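Local coordinates for putative sugar ABC transporter (Yersinia enterocolitica subsp. enterocolitica 8081, PDB 5ULB), which probably serves as the periplasmic sugar-binding component of an ABC importer, holding a methylthioribose-like pentose between its two lobes, at residues A291-L297 with I313-W317. Residue numbers count along the deposited sequence, not the author numbering.
Sequences ASIPQAL and IIPGW
Residues 291-294 are extended (phi/psi from -117/149 at A291 to -84/143 at P294), and P294 occupies the N-cap position of helix 295-299; 313-317 is irregular, closing in a type II beta turn from I314 to W317. The two run in opposite senses: CA atoms are nearest for A291 with W317 (7.5 Å) and L297 with I313 (8.2 Å). The interface is apolar, burying 297 Å² over both sides. A291 points its CB toward the loop, 4.0 Å from CE3 at the W317 ring edge and 4.2 Å from I314 CG2. S292 faces away. I293 (m, t) brings CG1 to 3.8 Å from I314 CD1 and CD1 to 4.3 Å from W317 CH2; W317 (t, chi2 -100°) starts sideways, but its ring end comes nearer. Past P294, L297 (t, p) sets CD2 3.9 Å from CG1 of I314 (m, t) and CG 4.1 Å from CD1 of I313 (p, t). P315 (-52/125) and G316 (79/7) are the turn's central pair; W317 N donates a hydrogen bond to I314 O (3.0 Å). In this periplasmic-binding-protein fold, the C-terminal loop packs on a strand-helix junction, W317's side chain about 11 Å from the bound sugar: the end of strand 285-294, antiparallel to 254-259, and the start of helix 295-299.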
ATOM      1  N   ALA A 291       7.657   7.299  -5.777  1.00 14.16           N
ATOM      2  CA  ALA A 291       8.851   8.058  -5.669  1.00 11.80           C
ATOM      3  C   ALA A 291       9.884   7.267  -4.891  1.00 10.49           C
ATOM      4  O   ALA A 291       9.547   6.487  -4.005  1.00 12.34           O
ATOM      5  CB  ALA A 291       8.595   9.401  -4.956  1.00 16.12           C
ATOM      6  N   SER A 292      11.155   7.490  -5.229  1.00 10.14           N
ATOM      7  CA  SER A 292      12.226   6.839  -4.541  1.00 11.54           C
ATOM      8  C   SER A 292      12.809   7.850  -3.520  1.00 12.47           C
ATOM      9  O   SER A 292      13.304   8.911  -3.922  1.00 15.96           O
ATOM     10  CB  SER A 292      13.315   6.404  -5.500  1.00 14.10           C
ATOM     11  OG  SER A 292      12.702   5.517  -6.479  1.00 17.57           O
ATOM     12  N   ILE A 293      12.813   7.425  -2.261  1.00 12.01           N
ATOM     13  CA  ILE A 293      13.134   8.297  -1.151  1.00 13.04           C
ATOM     14  C   ILE A 293      14.475   7.841  -0.559  1.00 14.86           C
ATOM     15  O   ILE A 293      14.547   6.819   0.084  1.00 14.04           O
ATOM     16  CB  ILE A 293      12.053   8.265  -0.035  1.00 13.56           C
ATOM     17  CG1 ILE A 293      10.679   8.539  -0.602  1.00 14.70           C
ATOM     18  CG2 ILE A 293      12.392   9.221   1.139  1.00 16.37           C
ATOM     19  CD1 ILE A 293       9.528   8.196   0.305  1.00 19.02           C
ATOM     20  N   PRO A 294      15.533   8.568  -0.802  1.00 14.74           N
ATOM     21  CA  PRO A 294      16.911   8.176  -0.270  1.00 14.72           C
ATOM     22  C   PRO A 294      17.130   8.655   1.168  1.00 13.39           C
ATOM     23  O   PRO A 294      16.747   9.748   1.524  1.00 16.31           O
ATOM     24  CB  PRO A 294      17.909   8.840  -1.216  1.00 17.20           C
ATOM     25  CG  PRO A 294      17.142  10.070  -1.678  1.00 19.88           C
ATOM     26  CD  PRO A 294      15.654   9.786  -1.660  1.00 17.02           C
ATOM     27  N   GLN A 295      17.803   7.831   1.939  1.00 12.97           N
ATOM     28  CA  GLN A 295      18.135   8.154   3.318  1.00 12.94           C
ATOM     29  C   GLN A 295      18.822   9.487   3.456  1.00 15.61           C
ATOM     30  O   GLN A 295      18.533  10.261   4.360  1.00 17.66           O
ATOM     31  CB  GLN A 295      19.032   7.067   3.871  1.00 14.19           C
ATOM     32  CG  GLN A 295      19.537   7.263   5.272  1.00 14.73           C
ATOM     33  CD  GLN A 295      20.332   6.125   5.788  1.00 14.37           C
ATOM     34  OE1 GLN A 295      21.174   5.576   5.064  1.00 19.85           O
ATOM     35  NE2 GLN A 295      20.111   5.738   7.077  1.00 16.19           N
ATOM     36  N   ALA A 296      19.731   9.796   2.537  1.00 16.86           N
ATOM     37  CA  ALA A 296      20.528  11.047   2.724  1.00 18.94           C
ATOM     38  C   ALA A 296      19.608  12.291   2.721  1.00 19.70           C
ATOM     39  O   ALA A 296      19.911  13.286   3.418  1.00 21.89           O
ATOM     40  CB  ALA A 296      21.558  11.173   1.701  1.00 21.89           C
ATOM     41  N   LEU A 297      18.544  12.240   1.924  1.00 21.38           N
ATOM     42  CA  LEU A 297      17.578  13.336   1.937  1.00 20.58           C
ATOM     43  C   LEU A 297      17.004  13.614   3.336  1.00 19.14           C
ATOM     44  O   LEU A 297      16.895  14.786   3.762  1.00 24.20           O
ATOM     45  CB  LEU A 297      16.496  13.072   0.847  1.00 22.11           C
ATOM     46  CG  LEU A 297      15.453  14.135   0.683  1.00 23.94           C
ATOM     47  CD1 LEU A 297      16.066  15.382   0.108  1.00 29.21           C
ATOM     48  CD2 LEU A 297      14.310  13.641  -0.199  1.00 25.86           C
ATOM     49  N   ILE A 313       9.877  18.417   0.290  1.00 23.41           N
ATOM     50  CA  ILE A 313      11.220  18.045  -0.166  1.00 24.14           C
ATOM     51  C   ILE A 313      11.261  17.075  -1.316  1.00 26.46           C
ATOM     52  O   ILE A 313      12.303  16.744  -1.798  1.00 30.97           O
ATOM     53  CB  ILE A 313      12.112  17.525   1.059  1.00 27.91           C
ATOM     54  CG1 ILE A 313      11.466  16.321   1.749  1.00 24.41           C
ATOM     55  CG2 ILE A 313      12.419  18.675   2.000  1.00 34.46           C
ATOM     56  CD1 ILE A 313      12.328  15.727   2.842  1.00 24.02           C
ATOM     57  N   ILE A 314      10.092  16.582  -1.717  1.00 22.13           N
ATOM     58  CA  ILE A 314       9.915  15.713  -2.866  1.00 19.83           C
ATOM     59  C   ILE A 314       8.788  16.318  -3.683  1.00 20.06           C
ATOM     60  O   ILE A 314       7.594  16.189  -3.400  1.00 18.65           O
ATOM     61  CB  ILE A 314       9.573  14.260  -2.469  1.00 18.85           C
ATOM     62  CG1 ILE A 314      10.604  13.707  -1.556  1.00 21.47           C
ATOM     63  CG2 ILE A 314       9.170  13.401  -3.690  1.00 20.75           C
ATOM     64  CD1 ILE A 314      10.281  12.326  -1.111  1.00 25.14           C
ATOM     65  N   PRO A 315       9.146  17.056  -4.736  1.00 19.33           N
ATOM     66  CA  PRO A 315       8.144  17.724  -5.576  1.00 19.17           C
ATOM     67  C   PRO A 315       7.091  16.763  -6.023  1.00 23.01           C
ATOM     68  O   PRO A 315       7.462  15.721  -6.577  1.00 28.29           O
ATOM     69  CB  PRO A 315       8.931  18.146  -6.792  1.00 25.72           C
ATOM     70  CG  PRO A 315      10.281  18.517  -6.208  1.00 24.21           C
ATOM     71  CD  PRO A 315      10.546  17.435  -5.154  1.00 22.83           C
ATOM     72  N   GLY A 316       5.826  17.125  -5.723  1.00 20.09           N
ATOM     73  CA  GLY A 316       4.683  16.438  -6.088  1.00 23.28           C
ATOM     74  C   GLY A 316       4.276  15.188  -5.271  1.00 22.25           C
ATOM     75  O   GLY A 316       3.223  14.559  -5.552  1.00 24.72           O
ATOM     76  N   TRP A 317       4.971  14.931  -4.185  1.00 17.64           N
ATOM     77  CA  TRP A 317       4.677  13.788  -3.346  1.00 18.74           C
ATOM     78  C   TRP A 317       3.231  13.842  -2.837  1.00 20.65           C
ATOM     79  O   TRP A 317       2.710  14.839  -2.301  1.00 21.12           O
ATOM     80  CB  TRP A 317       5.595  13.756  -2.151  1.00 17.49           C
ATOM     81  CG  TRP A 317       5.130  12.761  -1.165  1.00 14.96           C
ATOM     82  CD1 TRP A 317       4.408  13.031   0.005  1.00 15.11           C
ATOM     83  CD2 TRP A 317       5.338  11.391  -1.234  1.00 13.18           C
ATOM     84  NE1 TRP A 317       4.206  11.864   0.626  1.00 15.93           N
ATOM     85  CE2 TRP A 317       4.727  10.825  -0.103  1.00 13.15           C
ATOM     86  CE3 TRP A 317       5.993  10.513  -2.145  1.00 15.27           C
ATOM     87  CZ2 TRP A 317       4.796   9.441   0.128  1.00 12.38           C
ATOM     88  CZ3 TRP A 317       5.976   9.220  -1.931  1.00 15.87           C
ATOM     89  CH2 TRP A 317       5.385   8.696  -0.790  1.00 15.05           C
TER